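Local coordinates for beta-glucosidase (Saccharopolyspora erythraea D, PDB 5M6G), which probably hydrolyses terminal, non-reducing beta-D-glucosyl residues with release of beta-D-glucose, as a member of glycosyl hydrolase family 3, at residues S201-S205 with P261-E265; V211-Q215 with S225-T229. Residue numbers count along the deposited sequence, not the author numbering.

In the fold
Both contacts belong to the N-terminal domain of a family 3 glycosyl hydrolase, whose fold is of the TIM-barrel class. Following the chain, helix 201-206 supplies the first half of interaction 1 and is followed almost at once by helix 209-215. At the end of that helix the chain loops back, and residues 225-229 return along it and lead into strand 229-233, closing the short loop of interaction 2. Further on, after helix 252-259, residues 261-265 open helix 261-268 and dock on 201-205. Interaction 1 thus closes a larger loop inside which interaction 2 is wholly nested. Their nearest atoms lie about 6 Å apart, so the two neighbour each other without touching.

Interaction 1: residues S201-S205 with P261-E265; sequences SENAS and PPFRE
Proline in the first turn of a helix is a familiar economy, since the NH groups there have no helical acceptor to serve, and here two such prolines form the docking surface where the starts of helix 201-206 and helix 261-268 meet within the TIM-barrel-type N-terminal domain of family 3. Residues 201-205 and 261-265 are both helical and run nearly parallel, with axes 8.5 Å apart at closest approach and a crossing angle of -24°. The backbones come nearest at Ser-205 and Pro-262, whose CA atoms are 4.1 Å apart.

Ser-205 and Pro-262 are also the most buried by the contact. The m rotamer (chi1 -66°) of Ser-205 turns OG back to donate to O of Ser-201, at 2.9 Å, the same carbonyl that accepts N of Ser-205 at 2.9 Å. OG then rests on the proline pair, 3.5 Å from CG of Pro-262 and 3.9 Å from CB of Pro-261. The ring of Pro-262, puckered C-gamma exo, places CG 3.6 Å from CB of Ala-204 and 3.9 Å from O of Ser-201, and reaches Val-182 of a neighbouring loop.

One turn on, CB of Ser-205 meets CG of Glu-265 at 4.0 Å. A water bridges the helices there, donating to O of Ser-205 at 3.1 Å and to OE1 of Glu-265 at 2.5 Å.

OG of Ser-205 lies 3.3 Å from N of Pro-262, an imide nitrogen with no hydrogen to share. With its proton spent inside its own helix, the serine can meet the prolines by van der Waals contact, and the direct interface is close-packed, its polar link between helices supplied by water.

Interaction 2: residues V211-Q215 with S225-T229; sequences VTGLQ and SVMAT
In a TIM-barrel-type domain a helix is commonly followed by a loop that leads into the next strand; here the end of helix 209-215 meets the extended residues 225-229 that run into strand 229-233. The CA atoms of Gln-215 and Ser-225 are 4.7 Å apart, and the CA atom of Val-211 is 5.7 Å from the CA atom of Ala-228.

Ser-225, with chi1 in t, donates from OG to O of Gln-215 at 2.6 Å. Val-226 follows with its N bonded to O of Leu-214 at 3.0 Å, so two carbonyls of the last helical turn are satisfied from the loop. The O of Val-226 turns back to CA of Gln-215 in a CA-H...O contact of 3.4 Å, while its side chain packs on helix 155-170. Met-227 directs its CA-to-CB bond away from the helix, and its backbone bonds to Ser-177 and to Asp-175, a magnesium ligand. Ala-228 points its CB toward the helix, 3.7 Å from CD1 of Leu-214 and 4.1 Å from CG1 of Val-211. Gln-215 (chi1 m, chi2 t) bonds through NE2 to O of Gly-270, and its OE1 bonds to N of Gly-272 as well as accepting N of Ala-228 at 3.0 Å.

Interaction 1: residues S201-S205 with P261-E265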
ATOM      1  N   SER A 201     -16.598  -3.159   4.393  1.00 19.36           N
ATOM      2  CA  SER A 201     -16.231  -4.054   3.301  1.00 16.58           C
ATOM      3  C   SER A 201     -16.610  -3.478   1.942  1.00 17.28           C
ATOM      4  O   SER A 201     -15.908  -3.727   0.959  1.00 20.72           O
ATOM      5  CB  SER A 201     -16.892  -5.424   3.498  1.00 19.49           C
ATOM      6  OG  SER A 201     -18.290  -5.292   3.388  1.00 30.56           O
ATOM      7  N   GLU A 202     -17.722  -2.728   1.866  1.00 22.81           N
ATOM      8  CA  GLU A 202     -18.061  -1.985   0.652  0.56 26.25           C
ATOM      9  C   GLU A 202     -16.886  -1.146   0.169  1.00 27.13           C
ATOM     10  O   GLU A 202     -16.576  -1.114  -1.027  1.00 32.42           O
ATOM     11  CB  GLU A 202     -19.275  -1.080   0.917  0.56 30.58           C
ATOM     12  CG  GLU A 202     -19.250   0.254   0.146  0.56 33.45           C
ATOM     13  CD  GLU A 202     -19.563   1.481   1.016  0.56 33.70           C
ATOM     14  OE1 GLU A 202     -20.426   1.395   1.914  0.56 34.13           O
ATOM     15  OE2 GLU A 202     -18.941   2.541   0.794  0.56 33.81           O
ATOM     16  N   ASN A 203     -16.241  -0.429   1.092  1.00 29.12           N
ATOM     17  CA  ASN A 203     -15.168   0.483   0.717  1.00 32.24           C
ATOM     18  C   ASN A 203     -14.076  -0.270  -0.019  1.00 26.44           C
ATOM     19  O   ASN A 203     -13.805  -0.015  -1.198  1.00 21.43           O
ATOM     20  CB  ASN A 203     -14.595   1.184   1.963  1.00 28.92           C
ATOM     21  CG  ASN A 203     -15.599   2.120   2.644  1.00 34.83           C
ATOM     22  OD1 ASN A 203     -16.420   2.753   1.976  1.00 47.41           O
ATOM     23  ND2 ASN A 203     -15.516   2.230   3.984  1.00 18.02           N
ATOM     24  N   ALA A 204     -13.451  -1.227   0.667  1.00 22.77           N
ATOM     25  CA  ALA A 204     -12.340  -1.952   0.072  1.00 24.04           C
ATOM     26  C   ALA A 204     -12.774  -2.701  -1.177  1.00 19.14           C
ATOM     27  O   ALA A 204     -12.056  -2.705  -2.176  1.00 19.66           O
ATOM     28  CB  ALA A 204     -11.736  -2.913   1.097  1.00 25.58           C
ATOM     29  N   SER A 205     -13.944  -3.351  -1.140  1.00 21.45           N
ATOM     30  CA  SER A 205     -14.382  -4.128  -2.300  1.00 17.49           C
ATOM     31  C   SER A 205     -14.495  -3.254  -3.544  1.00 17.39           C
ATOM     32  O   SER A 205     -14.037  -3.636  -4.630  1.00 20.01           O
ATOM     33  CB  SER A 205     -15.718  -4.813  -2.007  1.00 19.09           C
ATOM     34  OG  SER A 205     -15.573  -5.787  -0.995  1.00 19.50           O
ATOM     35  N   PRO A 261     -14.938 -10.272   1.895  1.00 15.75           N
ATOM     36  CA  PRO A 261     -15.541  -9.855   0.609  1.00 13.35           C
ATOM     37  C   PRO A 261     -14.572  -9.126  -0.309  1.00 17.07           C
ATOM     38  O   PRO A 261     -14.625  -9.341  -1.531  1.00 15.73           O
ATOM     39  CB  PRO A 261     -16.701  -8.944   1.043  1.00 13.71           C
ATOM     40  CG  PRO A 261     -17.133  -9.557   2.338  1.00 16.95           C
ATOM     41  CD  PRO A 261     -15.834  -9.919   3.016  1.00 13.87           C
ATOM     42  N   PRO A 262     -13.695  -8.244   0.196  1.00 12.30           N
ATOM     43  CA  PRO A 262     -12.746  -7.600  -0.733  1.00 12.92           C
ATOM     44  C   PRO A 262     -11.827  -8.588  -1.434  1.00 12.10           C
ATOM     45  O   PRO A 262     -11.430  -8.341  -2.579  1.00 15.40           O
ATOM     46  CB  PRO A 262     -11.961  -6.643   0.169  1.00 11.02           C
ATOM     47  CG  PRO A 262     -12.933  -6.303   1.254  1.00 13.17           C
ATOM     48  CD  PRO A 262     -13.601  -7.629   1.536  1.00 12.19           C
ATOM     49  N   PHE A 263     -11.490  -9.703  -0.791  1.00 11.61           N
ATOM     50  CA  PHE A 263     -10.721 -10.729  -1.488  1.00 13.15           C
ATOM     51  C   PHE A 263     -11.540 -11.377  -2.597  1.00 16.08           C
ATOM     52  O   PHE A 263     -11.020 -11.620  -3.690  1.00 15.60           O
ATOM     53  CB  PHE A 263     -10.213 -11.771  -0.494  1.00 17.28           C
ATOM     54  CG  PHE A 263      -9.090 -11.268   0.349  1.00 16.63           C
ATOM     55  CD1 PHE A 263      -7.798 -11.196  -0.173  1.00 12.30           C
ATOM     56  CD2 PHE A 263      -9.333 -10.789   1.632  1.00 14.85           C
ATOM     57  CE1 PHE A 263      -6.754 -10.696   0.602  1.00 15.67           C
ATOM     58  CE2 PHE A 263      -8.308 -10.278   2.409  1.00 14.13           C
ATOM     59  CZ  PHE A 263      -7.012 -10.224   1.891  1.00 15.50           C
ATOM     60  N   ARG A 264     -12.822 -11.653  -2.339  1.00 16.25           N
ATOM     61  CA  ARG A 264     -13.690 -12.218  -3.372  1.00 15.76           C
ATOM     62  C   ARG A 264     -13.747 -11.310  -4.595  1.00 16.16           C
ATOM     63  O   ARG A 264     -13.629 -11.774  -5.735  1.00 16.91           O
ATOM     64  CB  ARG A 264     -15.095 -12.442  -2.798  1.00 20.20           C
ATOM     65  CG  ARG A 264     -15.906 -13.523  -3.473  1.00 28.54           C
ATOM     66  CD  ARG A 264     -17.326 -13.604  -2.892  1.00 30.07           C
ATOM     67  NE  ARG A 264     -17.369 -14.051  -1.500  1.00 32.01           N
ATOM     68  CZ  ARG A 264     -17.423 -15.328  -1.137  1.00 32.88           C
ATOM     69  NH1 ARG A 264     -17.427 -16.274  -2.068  1.00 39.01           N
ATOM     70  NH2 ARG A 264     -17.473 -15.668   0.146  1.00 29.38           N
ATOM     71  N   GLU A 265     -13.936 -10.001  -4.373  1.00 11.41           N
ATOM     72  CA  GLU A 265     -13.978  -9.049  -5.480  1.00 15.61           C
ATOM     73  C   GLU A 265     -12.648  -8.977  -6.219  1.00 16.87           C
ATOM     74  O   GLU A 265     -12.619  -8.858  -7.449  1.00 17.51           O
ATOM     75  CB  GLU A 265     -14.356  -7.657  -4.970  1.00 18.66           C
ATOM     76  CG  GLU A 265     -15.846  -7.374  -5.017  1.00 34.93           C
ATOM     77  CD  GLU A 265     -16.376  -7.349  -6.435  1.00 35.08           C
ATOM     78  OE1 GLU A 265     -16.055  -6.390  -7.172  1.00 30.10           O
ATOM     79  OE2 GLU A 265     -17.103  -8.298  -6.808  1.00 41.32           O
TER
HETATM   80  O   HOH W   1     -15.236  -4.089  -7.442  1.00 25.77           O

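Interaction 2: residues V211-Q215 with S225-T229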
ATOM      1  N   VAL A 211      -6.863  -3.297  -8.763  1.00 14.27           N
ATOM      2  CA  VAL A 211      -6.343  -4.509  -9.400  1.00 11.33           C
ATOM      3  C   VAL A 211      -6.476  -4.405 -10.912  1.00 12.34           C
ATOM      4  O   VAL A 211      -5.550  -4.738 -11.671  1.00 14.02           O
ATOM      5  CB  VAL A 211      -7.084  -5.751  -8.871  1.00 12.43           C
ATOM      6  CG1 VAL A 211      -6.658  -7.010  -9.657  1.00 12.37           C
ATOM      7  CG2 VAL A 211      -6.829  -5.937  -7.383  1.00 11.03           C
ATOM      8  N   THR A 212      -7.649  -3.972 -11.370  1.00 15.44           N
ATOM      9  CA  THR A 212      -7.898  -3.866 -12.801  1.00 14.48           C
ATOM     10  C   THR A 212      -6.983  -2.833 -13.438  1.00 14.12           C
ATOM     11  O   THR A 212      -6.516  -3.020 -14.568  1.00 15.33           O
ATOM     12  CB  THR A 212      -9.365  -3.517 -13.037  1.00 17.95           C
ATOM     13  OG1 THR A 212     -10.187  -4.491 -12.376  1.00 19.88           O
ATOM     14  CG2 THR A 212      -9.683  -3.485 -14.523  1.00 15.85           C
ATOM     15  N   GLY A 213      -6.696  -1.745 -12.722  1.00 16.05           N
ATOM     16  CA  GLY A 213      -5.781  -0.747 -13.256  1.00 11.93           C
ATOM     17  C   GLY A 213      -4.361  -1.275 -13.366  1.00 14.09           C
ATOM     18  O   GLY A 213      -3.704  -1.118 -14.398  1.00 14.49           O
ATOM     19  N   LEU A 214      -3.877  -1.919 -12.301  1.00 13.31           N
ATOM     20  CA  LEU A 214      -2.516  -2.444 -12.293  1.00 13.17           C
ATOM     21  C   LEU A 214      -2.330  -3.509 -13.366  1.00 17.20           C
ATOM     22  O   LEU A 214      -1.347  -3.489 -14.116  1.00 14.36           O
ATOM     23  CB  LEU A 214      -2.196  -3.015 -10.907  1.00 14.07           C
ATOM     24  CG  LEU A 214      -1.881  -2.034  -9.771  1.00 11.95           C
ATOM     25  CD1 LEU A 214      -2.036  -2.717  -8.420  1.00 16.12           C
ATOM     26  CD2 LEU A 214      -0.457  -1.512  -9.941  1.00 15.56           C
ATOM     27  N   GLN A 215      -3.273  -4.452 -13.452  1.00 13.65           N
ATOM     28  CA  GLN A 215      -3.095  -5.629 -14.295  1.00 13.22           C
ATOM     29  C   GLN A 215      -3.614  -5.441 -15.710  1.00 15.60           C
ATOM     30  O   GLN A 215      -3.138  -6.118 -16.629  1.00 16.55           O
ATOM     31  CB  GLN A 215      -3.799  -6.844 -13.674  1.00 12.57           C
ATOM     32  CG  GLN A 215      -3.304  -7.176 -12.300  1.00  9.44           C
ATOM     33  CD  GLN A 215      -3.706  -8.566 -11.837  1.00 14.72           C
ATOM     34  OE1 GLN A 215      -3.073  -9.134 -10.946  1.00 15.09           O
ATOM     35  NE2 GLN A 215      -4.767  -9.115 -12.428  1.00 16.94           N
ATOM     36  N   SER A 225       1.238  -4.091 -18.067  1.00 17.63           N
ATOM     37  CA  SER A 225       0.562  -4.979 -17.127  1.00 18.56           C
ATOM     38  C   SER A 225       1.516  -5.371 -16.008  1.00 17.57           C
ATOM     39  O   SER A 225       2.613  -5.874 -16.257  1.00 16.95           O
ATOM     40  CB  SER A 225       0.034  -6.234 -17.822  1.00 16.44           C
ATOM     41  OG  SER A 225      -0.753  -6.993 -16.911  1.00 16.39           O
ATOM     42  N   VAL A 226       1.086  -5.147 -14.772  1.00 16.08           N
ATOM     43  CA  VAL A 226       1.865  -5.462 -13.584  1.00 11.63           C
ATOM     44  C   VAL A 226       0.977  -6.298 -12.672  1.00 14.08           C
ATOM     45  O   VAL A 226      -0.194  -5.958 -12.460  1.00 13.99           O
ATOM     46  CB  VAL A 226       2.344  -4.178 -12.875  1.00 17.23           C
ATOM     47  CG1 VAL A 226       2.739  -4.462 -11.431  1.00 14.42           C
ATOM     48  CG2 VAL A 226       3.493  -3.529 -13.660  1.00 12.51           C
ATOM     49  N   MET A 227       1.513  -7.401 -12.157  1.00 11.48           N
ATOM     50  CA  MET A 227       0.691  -8.263 -11.321  1.00 11.46           C
ATOM     51  C   MET A 227       0.369  -7.564 -10.009  1.00 13.60           C
ATOM     52  O   MET A 227       1.231  -6.933  -9.391  1.00 13.90           O
ATOM     53  CB  MET A 227       1.380  -9.602 -11.056  1.00  9.94           C
ATOM     54  CG  MET A 227       0.511 -10.559 -10.245  1.00 13.38           C
ATOM     55  SD  MET A 227       1.077 -12.276 -10.309  1.00 15.65           S
ATOM     56  CE  MET A 227       2.589 -12.177  -9.372  1.00 12.22           C
ATOM     57  N   ALA A 228      -0.891  -7.652  -9.603  1.00 12.88           N
ATOM     58  CA  ALA A 228      -1.358  -7.070  -8.353  1.00 11.51           C
ATOM     59  C   ALA A 228      -1.444  -8.149  -7.278  1.00 17.00           C
ATOM     60  O   ALA A 228      -1.455  -9.355  -7.572  1.00 11.76           O
ATOM     61  CB  ALA A 228      -2.719  -6.390  -8.538  1.00 12.08           C
ATOM     62  N   THR A 229      -1.499  -7.696  -6.019  1.00 12.70           N
ATOM     63  CA  THR A 229      -1.508  -8.581  -4.856  1.00 12.24           C
ATOM     64  C   THR A 229      -2.610  -8.130  -3.903  1.00 13.48           C
ATOM     65  O   THR A 229      -2.508  -7.057  -3.304  1.00 12.17           O
ATOM     66  CB  THR A 229      -0.161  -8.560  -4.132  1.00 11.07           C
ATOM     67  OG1 THR A 229       0.913  -8.706  -5.079  1.00 12.94           O
ATOM     68  CG2 THR A 229      -0.094  -9.683  -3.115  1.00 13.18           C
TER